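Local coordinates for leucine aminopeptidase 2 (Saccharomyces cerevisiae, PDB 2XQ0), which is a zinc-dependent aminopeptidase that preferentially cleaves di- and tripeptides and has a low epoxide hydrolase activity in vitro, at residues A[76-81]-A[115-120]; A[122-127]-A[151-156]; A[32-37]-A[166-171]. All coordinates share one frame; numbering follows the deposited sequence.

Contact 1. Residues A[76-81]-A[115-120]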
loop_
_atom_site.group_PDB
_atom_site.type_symbol
_atom_site.label_atom_id
_atom_site.label_comp_id
_atom_site.label_asym_id
_atom_site.label_seq_id
_atom_site.Cartn_x
_atom_site.Cartn_y
_atom_site.Cartn_z
ATOM N N VAL A 76 1.130 17.043 -23.964
ATOM C CA VAL A 76 2.201 16.548 -24.827
ATOM C C VAL A 76 2.549 17.606 -25.882
ATOM O O VAL A 76 1.690 18.047 -26.649
ATOM C CB VAL A 76 1.822 15.222 -25.522
ATOM C CG1 VAL A 76 2.953 14.749 -26.439
ATOM C CG2 VAL A 76 1.504 14.150 -24.483
ATOM N N GLN A 77 3.817 17.995 -25.923
ATOM C CA GLN A 77 4.229 19.186 -26.662
ATOM C C GLN A 77 4.933 18.866 -27.968
ATOM O O GLN A 77 4.638 19.474 -29.006
ATOM C CB GLN A 77 5.135 20.051 -25.783
ATOM C CG GLN A 77 4.458 20.581 -24.549
ATOM C CD GLN A 77 5.454 21.136 -23.558
ATOM O OE1 GLN A 77 6.448 20.485 -23.234
ATOM N NE2 GLN A 77 5.197 22.344 -23.069
ATOM N N GLU A 78 5.875 17.928 -27.918
ATOM C CA GLU A 78 6.623 17.556 -29.113
ATOM C C GLU A 78 7.018 16.097 -29.016
ATOM O O GLU A 78 7.181 15.571 -27.926
ATOM C CB GLU A 78 7.891 18.410 -29.252
ATOM C CG GLU A 78 7.652 19.912 -29.298
ATOM C CD GLU A 78 8.939 20.726 -29.212
ATOM O OE1 GLU A 78 9.975 20.276 -29.748
ATOM O OE2 GLU A 78 8.912 21.822 -28.607
ATOM N N VAL A 79 7.188 15.450 -30.162
ATOM C CA VAL A 79 7.692 14.082 -30.211
ATOM C C VAL A 79 8.745 13.935 -31.312
ATOM O O VAL A 79 8.526 14.366 -32.456
ATOM C CB VAL A 79 6.579 13.088 -30.539
ATOM C CG1 VAL A 79 7.150 11.678 -30.561
ATOM C CG2 VAL A 79 5.426 13.203 -29.538
ATOM N N HIS A 80 9.867 13.311 -30.971
ATOM C CA HIS A 80 10.929 13.034 -31.935
ATOM C C HIS A 80 11.279 11.551 -31.899
ATOM O O HIS A 80 11.315 10.934 -30.829
ATOM C CB HIS A 80 12.186 13.819 -31.586
ATOM C CG HIS A 80 12.089 15.287 -31.848
ATOM N ND1 HIS A 80 11.580 16.174 -30.925
ATOM C CD2 HIS A 80 12.471 16.028 -32.912
ATOM C CE1 HIS A 80 11.636 17.398 -31.418
ATOM N NE2 HIS A 80 12.170 17.338 -32.624
ATOM N N ILE A 81 11.518 10.978 -33.071
ATOM C CA ILE A 81 12.096 9.644 -33.185
ATOM C C ILE A 81 13.420 9.741 -33.951
ATOM O O ILE A 81 13.477 10.306 -35.038
ATOM C CB ILE A 81 11.142 8.673 -33.890
ATOM C CG1 ILE A 81 9.933 8.385 -32.986
ATOM C CG2 ILE A 81 11.870 7.382 -34.234
ATOM C CD1 ILE A 81 8.764 7.705 -33.691
ATOM N N ASN A 115 11.660 10.260 -28.110
ATOM C CA ASN A 115 11.657 11.357 -27.150
ATOM C C ASN A 115 10.338 12.124 -27.185
ATOM O O ASN A 115 9.864 12.535 -28.246
ATOM C CB ASN A 115 12.831 12.312 -27.396
ATOM C CG ASN A 115 12.897 13.438 -26.369
ATOM O OD1 ASN A 115 12.357 14.523 -26.582
ATOM N ND2 ASN A 115 13.559 13.184 -25.258
ATOM N N ILE A 116 9.740 12.314 -26.018
ATOM C CA ILE A 116 8.501 13.078 -25.915
ATOM C C ILE A 116 8.658 14.195 -24.893
ATOM O O ILE A 116 8.946 13.936 -23.722
ATOM C CB ILE A 116 7.354 12.188 -25.447
ATOM C CG1 ILE A 116 7.258 10.929 -26.322
ATOM C CG2 ILE A 116 6.045 12.975 -25.412
ATOM C CD1 ILE A 116 6.489 9.808 -25.678
ATOM N N GLN A 117 8.450 15.429 -25.329
ATOM C CA GLN A 117 8.442 16.563 -24.418
ATOM C C GLN A 117 7.033 16.788 -23.936
ATOM O O GLN A 117 6.085 16.748 -24.717
ATOM C CB GLN A 117 8.931 17.834 -25.107
ATOM C CG GLN A 117 10.390 17.817 -25.479
ATOM C CD GLN A 117 10.750 18.992 -26.351
ATOM O OE1 GLN A 117 10.479 20.142 -26.000
ATOM N NE2 GLN A 117 11.346 18.713 -27.504
ATOM N N PHE A 118 6.894 17.050 -22.647
ATOM C CA PHE A 118 5.574 17.181 -22.075
ATOM C C PHE A 118 5.657 17.995 -20.800
ATOM O O PHE A 118 6.755 18.261 -20.293
ATOM C CB PHE A 118 5.021 15.784 -21.749
ATOM C CG PHE A 118 5.752 15.106 -20.632
ATOM C CD1 PHE A 118 6.943 14.436 -20.869
ATOM C CD2 PHE A 118 5.269 15.164 -19.342
ATOM C CE1 PHE A 118 7.624 13.827 -19.835
ATOM C CE2 PHE A 118 5.943 14.570 -18.317
ATOM C CZ PHE A 118 7.132 13.903 -18.559
ATOM N N ARG A 119 4.492 18.368 -20.279
ATOM C CA ARG A 119 4.388 18.872 -18.920
ATOM C C ARG A 119 3.129 18.310 -18.251
ATOM O O ARG A 119 2.150 17.977 -18.923
ATOM C CB ARG A 119 4.368 20.406 -18.912
ATOM C CG ARG A 119 3.224 21.012 -19.706
ATOM C CD ARG A 119 3.345 22.544 -19.810
ATOM N NE ARG A 119 3.275 23.152 -18.486
ATOM C CZ ARG A 119 4.312 23.679 -17.841
ATOM N NH1 ARG A 119 5.513 23.703 -18.408
ATOM N NH2 ARG A 119 4.138 24.204 -16.632
ATOM N N THR A 120 3.164 18.197 -16.926
ATOM C CA THR A 120 1.968 17.858 -16.176
ATOM C C THR A 120 0.973 19.023 -16.159
ATOM O O THR A 120 1.329 20.171 -16.436
ATOM C CB THR A 120 2.293 17.386 -14.744
ATOM O OG1 THR A 120 2.959 18.434 -13.997
ATOM C CG2 THR A 120 3.171 16.159 -14.799
HETATM O O HOH W 1 9.135 22.656 -26.007
#
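His-80 and Asn-115 exchange two nearly straight backbone hydrogen bonds: Asn-115 N donates to His-80 O at 2.8 Å with an N-H...O angle of 174°, and His-80 N returns a bond to Asn-115 O. The amide of Asn-115 turns to another neighbour, its ND2 bonding Thr-51 OG1 on strand 45-56. Farther along, Gln-117 N donates to Glu-78 O (2.9 Å), and Gln-117 O takes Gln-77 N at 2.9 Å together with a weak bond from Glu-78 N. Two consecutive residues thus face one, which is a classic beta bulge in an otherwise regular antiparallel pairing of strands 74-81 and 111-120 within the large mixed sheet of the N-terminal domain. At the bulge, the side chains of Glu-78 and Gln-117 run side by side in the same direction, with carboxylate and amide planes turned 56° apart. Glu-78 OE1 lies 3.1 Å from Gln-117 NE2, while one water donates to both Glu-78 OE2 and Gln-117 OE1 and so joins two acceptors that cannot bond each other. The His-80 and Gln-117 side chains cross at a slant with ring and amide planes nearly parallel, and Glu-78 OE1 sits in the ring plane at its edge. On the face that carries Val-76, Val-79, Ile-116 and Phe-118 the contact is apolar. Val-76 has CG1 anti to its backbone N (chi1 179°), and this methyl meets Ile-116 CG2 at 3.7 Å; Val-79 CG2 approaches the same Ile-116 methyl at 4.2 Å. The Phe-118 side chain packs on Phe-155 and Pro-156.

Contact 2. Residues A[122-127]-A[151-156]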
loop_
_atom_site.group_PDB
_atom_site.type_symbol
_atom_site.label_atom_id
_atom_site.label_comp_id
_atom_site.label_asym_id
_atom_site.label_seq_id
_atom_site.Cartn_x
_atom_site.Cartn_y
_atom_site.Cartn_z
ATOM N N ASP A 122 -2.783 20.900 -14.283
ATOM C CA ASP A 122 -3.515 21.087 -13.037
ATOM C C ASP A 122 -4.378 19.862 -12.698
ATOM O O ASP A 122 -4.695 19.635 -11.539
ATOM C CB ASP A 122 -4.409 22.330 -13.120
ATOM C CG ASP A 122 -3.619 23.609 -13.346
ATOM O OD1 ASP A 122 -2.372 23.566 -13.277
ATOM O OD2 ASP A 122 -4.248 24.662 -13.594
ATOM N N LYS A 123 -4.766 19.085 -13.707
ATOM C CA LYS A 123 -5.587 17.887 -13.472
ATOM C C LYS A 123 -4.780 16.615 -13.143
ATOM O O LYS A 123 -5.353 15.532 -12.941
ATOM C CB LYS A 123 -6.521 17.625 -14.659
ATOM C CG LYS A 123 -7.638 18.644 -14.816
ATOM C CD LYS A 123 -8.894 17.985 -15.384
ATOM C CE LYS A 123 -9.987 18.998 -15.701
ATOM N NZ LYS A 123 -9.706 19.757 -16.956
ATOM N N CYS A 124 -3.457 16.751 -13.097
ATOM C CA CYS A 124 -2.556 15.649 -12.760
ATOM C C CYS A 124 -3.071 14.862 -11.560
ATOM O O CYS A 124 -3.414 15.451 -10.552
ATOM C CB CYS A 124 -1.175 16.199 -12.402
ATOM S SG CYS A 124 0.058 14.908 -12.074
ATOM N N THR A 125 -3.139 13.538 -11.676
ATOM C CA THR A 125 -3.594 12.700 -10.566
ATOM C C THR A 125 -2.428 12.012 -9.858
ATOM O O THR A 125 -2.622 11.239 -8.915
ATOM C CB THR A 125 -4.582 11.613 -11.047
ATOM O OG1 THR A 125 -3.925 10.742 -11.983
ATOM C CG2 THR A 125 -5.812 12.255 -11.711
ATOM N N ALA A 126 -1.212 12.284 -10.314
ATOM C CA ALA A 126 -0.037 11.589 -9.771
ATOM C C ALA A 126 0.647 12.341 -8.603
ATOM O O ALA A 126 1.383 11.745 -7.805
ATOM C CB ALA A 126 0.957 11.285 -10.891
ATOM N N LEU A 127 0.372 13.639 -8.472
ATOM C CA LEU A 127 1.158 14.468 -7.572
ATOM C C LEU A 127 0.302 15.160 -6.539
ATOM O O LEU A 127 -0.856 15.498 -6.800
ATOM C CB LEU A 127 1.944 15.528 -8.367
ATOM C CG LEU A 127 2.956 14.962 -9.379
ATOM C CD1 LEU A 127 3.437 16.056 -10.358
ATOM C CD2 LEU A 127 4.145 14.280 -8.677
ATOM N N ALA A 151 0.894 6.575 -13.243
ATOM C CA ALA A 151 2.171 6.927 -13.879
ATOM C C ALA A 151 1.918 7.667 -15.187
ATOM O O ALA A 151 2.630 8.610 -15.533
ATOM C CB ALA A 151 3.021 5.708 -14.104
ATOM N N ARG A 152 0.885 7.245 -15.910
ATOM C CA ARG A 152 0.504 7.901 -17.168
ATOM C C ARG A 152 0.031 9.348 -16.953
ATOM O O ARG A 152 -0.173 10.081 -17.913
ATOM C CB ARG A 152 -0.590 7.093 -17.885
ATOM C CG ARG A 152 -1.924 7.084 -17.115
ATOM C CD ARG A 152 -2.935 6.058 -17.654
ATOM N NE ARG A 152 -2.459 4.684 -17.482
ATOM C CZ ARG A 152 -3.154 3.577 -17.745
ATOM N NH1 ARG A 152 -4.393 3.638 -18.237
ATOM N NH2 ARG A 152 -2.596 2.392 -17.519
ATOM N N SER A 153 -0.145 9.770 -15.703
ATOM C CA SER A 153 -0.539 11.168 -15.456
ATOM C C SER A 153 0.692 11.991 -15.086
ATOM O O SER A 153 0.621 13.224 -14.912
ATOM C CB SER A 153 -1.607 11.229 -14.362
ATOM O OG SER A 153 -2.173 12.514 -14.220
ATOM N N LEU A 154 1.827 11.300 -14.966
ATOM C CA LEU A 154 3.111 11.943 -14.659
ATOM C C LEU A 154 4.019 12.006 -15.898
ATOM O O LEU A 154 4.664 13.020 -16.147
ATOM C CB LEU A 154 3.833 11.220 -13.514
ATOM C CG LEU A 154 5.204 11.787 -13.147
ATOM C CD1 LEU A 154 5.087 13.256 -12.709
ATOM C CD2 LEU A 154 5.913 10.969 -12.067
ATOM N N PHE A 155 4.061 10.924 -16.674
ATOM C CA PHE A 155 4.735 10.942 -17.980
ATOM C C PHE A 155 4.118 9.932 -18.934
ATOM O O PHE A 155 3.569 8.936 -18.504
ATOM C CB PHE A 155 6.245 10.692 -17.847
ATOM C CG PHE A 155 6.601 9.364 -17.234
ATOM C CD1 PHE A 155 7.077 8.327 -18.025
ATOM C CD2 PHE A 155 6.466 9.152 -15.873
ATOM C CE1 PHE A 155 7.419 7.092 -17.461
ATOM C CE2 PHE A 155 6.798 7.921 -15.299
ATOM C CZ PHE A 155 7.273 6.889 -16.098
ATOM N N PRO A 156 4.206 10.196 -20.245
ATOM C CA PRO A 156 3.659 9.249 -21.220
ATOM C C PRO A 156 4.498 7.980 -21.208
ATOM O O PRO A 156 5.726 8.051 -21.173
ATOM C CB PRO A 156 3.776 10.001 -22.553
ATOM C CG PRO A 156 4.856 11.016 -22.340
ATOM C CD PRO A 156 4.911 11.332 -20.873
#
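Leu-154, which packs across the contact on Ala-126 and Leu-127, holds its CG in the plane of the Phe-155 ring, at the edge of that ring. No aromatic face is used between the two segments; the ring of Phe-155 instead meets Leu-35 CD2 of the large sheet through its CG. In the N-terminal domain of this M1 peptidase, the loop 122-127, entering strand 127-130, packs here against a short 3-10 segment, 151-153, whose Ala-151 O accepts both Leu-154 N and Phe-155 N. Ser-153 is central to the pairing. Its OG is anti to the backbone N (chi1 -171°), a setting that carries the hydroxyl to Thr-125 N, which donates to it at 2.9 Å and 171°. While accepting that bond, the same oxygen donates to Ser-72 O, and the two partners, from separate parts of the domain, satisfy this buried hydroxyl. Thr-125 OG1 comes within 3.3 Å of Ser-153 OG, but its stronger partner is His-150 ND1, just before the turn. Apolar groups continue the contact from there. Ala-126 CB points at the turn and meets Leu-154 CB at 3.9 Å, and the Leu-127 and Leu-154 side chains cross at about a right angle, CD1 to CD1 at 4.0 Å. Ala-126 also leans on Leu-146 and shares a backbone hydrogen bond with Gln-145. Both are substrate-binding residues, so the contact adjoins the substrate-binding segment, although the Thr-125 side chain is still about 12 Å from the bound bestatin. Within the loop 122-127, Ala-126 N donates a local hydrogen bond to Cys-124 SG at 3.4 Å.

Contact 3. Residues A[32-37]-A[166-171]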
loop_
_atom_site.group_PDB
_atom_site.type_symbol
_atom_site.label_atom_id
_atom_site.label_comp_id
_atom_site.label_asym_id
_atom_site.label_seq_id
_atom_site.Cartn_x
_atom_site.Cartn_y
_atom_site.Cartn_z
ATOM N N HIS A 32 15.262 0.802 -22.224
ATOM C CA HIS A 32 15.711 1.805 -21.259
ATOM C C HIS A 32 14.799 3.021 -21.302
ATOM O O HIS A 32 14.268 3.362 -22.366
ATOM C CB HIS A 32 17.153 2.239 -21.542
ATOM C CG HIS A 32 17.708 3.161 -20.499
ATOM N ND1 HIS A 32 18.128 2.716 -19.265
ATOM C CD2 HIS A 32 17.875 4.506 -20.492
ATOM C CE1 HIS A 32 18.535 3.744 -18.541
ATOM N NE2 HIS A 32 18.391 4.842 -19.264
ATOM N N THR A 33 14.624 3.665 -20.153
ATOM C CA THR A 33 13.809 4.878 -20.020
ATOM C C THR A 33 14.576 5.974 -19.294
ATOM O O THR A 33 15.065 5.778 -18.180
ATOM C CB THR A 33 12.526 4.623 -19.215
ATOM O OG1 THR A 33 11.794 3.546 -19.804
ATOM C CG2 THR A 33 11.648 5.877 -19.178
ATOM N N ASP A 34 14.667 7.142 -19.906
ATOM C CA ASP A 34 15.351 8.246 -19.247
ATOM C C ASP A 34 14.363 9.379 -19.018
ATOM O O ASP A 34 13.644 9.773 -19.941
ATOM C CB ASP A 34 16.537 8.717 -20.100
ATOM C CG ASP A 34 17.243 9.946 -19.516
ATOM O OD1 ASP A 34 17.769 9.887 -18.374
ATOM O OD2 ASP A 34 17.287 10.977 -20.222
ATOM N N LEU A 35 14.321 9.883 -17.786
ATOM C CA LEU A 35 13.458 11.000 -17.429
ATOM C C LEU A 35 14.317 12.253 -17.238
ATOM O O LEU A 35 15.263 12.244 -16.469
ATOM C CB LEU A 35 12.666 10.678 -16.150
ATOM C CG LEU A 35 11.614 9.581 -16.288
ATOM C CD1 LEU A 35 11.191 8.975 -14.937
ATOM C CD2 LEU A 35 10.402 10.123 -17.051
ATOM N N ASN A 36 13.993 13.322 -17.956
ATOM C CA ASN A 36 14.734 14.564 -17.844
ATOM C C ASN A 36 13.736 15.644 -17.456
ATOM O O ASN A 36 13.020 16.177 -18.303
ATOM C CB ASN A 36 15.439 14.874 -19.172
ATOM C CG ASN A 36 16.168 16.200 -19.152
ATOM O OD1 ASN A 36 16.202 16.886 -18.136
ATOM N ND2 ASN A 36 16.747 16.573 -20.289
ATOM N N LEU A 37 13.670 15.939 -16.160
ATOM C CA LEU A 37 12.547 16.686 -15.614
ATOM C C LEU A 37 12.957 17.939 -14.863
ATOM O O LEU A 37 14.081 18.070 -14.384
ATOM C CB LEU A 37 11.716 15.794 -14.671
ATOM C CG LEU A 37 11.234 14.450 -15.240
ATOM C CD1 LEU A 37 10.643 13.591 -14.119
ATOM C CD2 LEU A 37 10.227 14.637 -16.379
ATOM N N THR A 166 14.945 -0.447 -17.103
ATOM C CA THR A 166 15.885 0.349 -16.345
ATOM C C THR A 166 15.564 1.836 -16.550
ATOM O O THR A 166 14.972 2.220 -17.577
ATOM C CB THR A 166 17.327 0.047 -16.783
ATOM O OG1 THR A 166 17.445 0.249 -18.198
ATOM C CG2 THR A 166 17.669 -1.409 -16.472
ATOM N N PHE A 167 15.940 2.663 -15.575
ATOM C CA PHE A 167 15.753 4.112 -15.661
ATOM C C PHE A 167 17.029 4.886 -15.357
ATOM O O PHE A 167 17.844 4.477 -14.537
ATOM C CB PHE A 167 14.701 4.608 -14.663
ATOM C CG PHE A 167 13.293 4.354 -15.075
ATOM C CD1 PHE A 167 12.735 3.095 -14.931
ATOM C CD2 PHE A 167 12.498 5.387 -15.550
ATOM C CE1 PHE A 167 11.431 2.865 -15.292
ATOM C CE2 PHE A 167 11.176 5.159 -15.926
ATOM C CZ PHE A 167 10.644 3.900 -15.798
ATOM N N THR A 168 17.182 6.020 -16.020
ATOM C CA THR A 168 18.050 7.081 -15.523
ATOM C C THR A 168 17.146 8.290 -15.353
ATOM O O THR A 168 16.113 8.383 -16.016
ATOM C CB THR A 168 19.174 7.419 -16.516
ATOM O OG1 THR A 168 18.646 7.413 -17.843
ATOM C CG2 THR A 168 20.298 6.391 -16.430
ATOM N N ALA A 169 17.528 9.227 -14.494
ATOM C CA ALA A 169 16.690 10.397 -14.275
ATOM C C ALA A 169 17.505 11.602 -13.855
ATOM O O ALA A 169 18.341 11.510 -12.957
ATOM C CB ALA A 169 15.620 10.097 -13.226
ATOM N N SER A 170 17.258 12.737 -14.500
ATOM C CA SER A 170 17.802 13.992 -14.007
ATOM C C SER A 170 16.636 14.859 -13.628
ATOM O O SER A 170 15.702 15.031 -14.416
ATOM C CB SER A 170 18.637 14.696 -15.068
ATOM O OG SER A 170 19.655 13.836 -15.528
ATOM N N ILE A 171 16.680 15.400 -12.417
ATOM C CA ILE A 171 15.565 16.183 -11.925
ATOM C C ILE A 171 16.076 17.510 -11.397
ATOM O O ILE A 171 16.857 17.560 -10.458
ATOM C CB ILE A 171 14.782 15.444 -10.844
ATOM C CG1 ILE A 171 14.370 14.062 -11.367
ATOM C CG2 ILE A 171 13.558 16.248 -10.444
ATOM C CD1 ILE A 171 13.728 13.180 -10.348
#
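His-32 has CG anti to its backbone N (chi1 -174°), and Thr-168 has OG1 between its own N and carbonyl carbon (chi1 41°); the turn of the imidazole about its next bond then sets ND1 and NE2 toward two threonines. Both threonine oxygens lie at the edge of the ring, near its plane: ND1 is hydrogen-bonded to Thr-166 OG1 at 2.8 Å, and NE2 donates to Thr-168 OG1 at 2.9 Å. That hydroxyl in turn donates a hydrogen bond to Asp-34 OD1 (2.7 Å), on the anti side and well out of the carboxylate plane. An alanine in place of His-32 would probably leave both threonine hydroxyls without their imidazole partner and Thr-168 freer to turn away from Asp-34. The backbones of 32-37 and 166-171 run parallel, 9° apart, the one parallel pairing in the large sheet. Backbone bonds alternate regularly, among them Leu-37 N to Ser-170 O at 2.8 Å. On the buried face Thr-33 CB lies over one face of the Phe-167 ring, offset toward its rim and 3.9 Å from the centroid in a CH-pi contact, while Leu-35 CD1 reaches Phe-167 CD2 at 3.9 Å. Thr-33 OG1 bonds Ser-165. Thr-168 OG1 thus accepts from NE2 and donates to Asp-34 OD1, and the carboxylate, through this hydroxyl, would probably favour the tautomer or charged form of His-32 that keeps a proton on NE2.

Overall arrangement
All three contacts lie in the N-terminal domain of this M1 peptidase, on the same side of the chain's centre. Contacts 1 and 3 belong to one mixed sheet, with strand 45-56 between strands 111-120 and 28-40, and their centres are 14 Å apart. Contact 2 is built from loops at 14 Å from contact 1 and 16 Å from contact 3. Along the chain, contact 3 opens first and closes last, so contacts 1 and 2, in that order, fall between its strands. Phe-118, Phe-155, Leu-35 and Leu-37 join the three in a common apolar core, linking the sheet to the loops beside substrate-binding Leu-146.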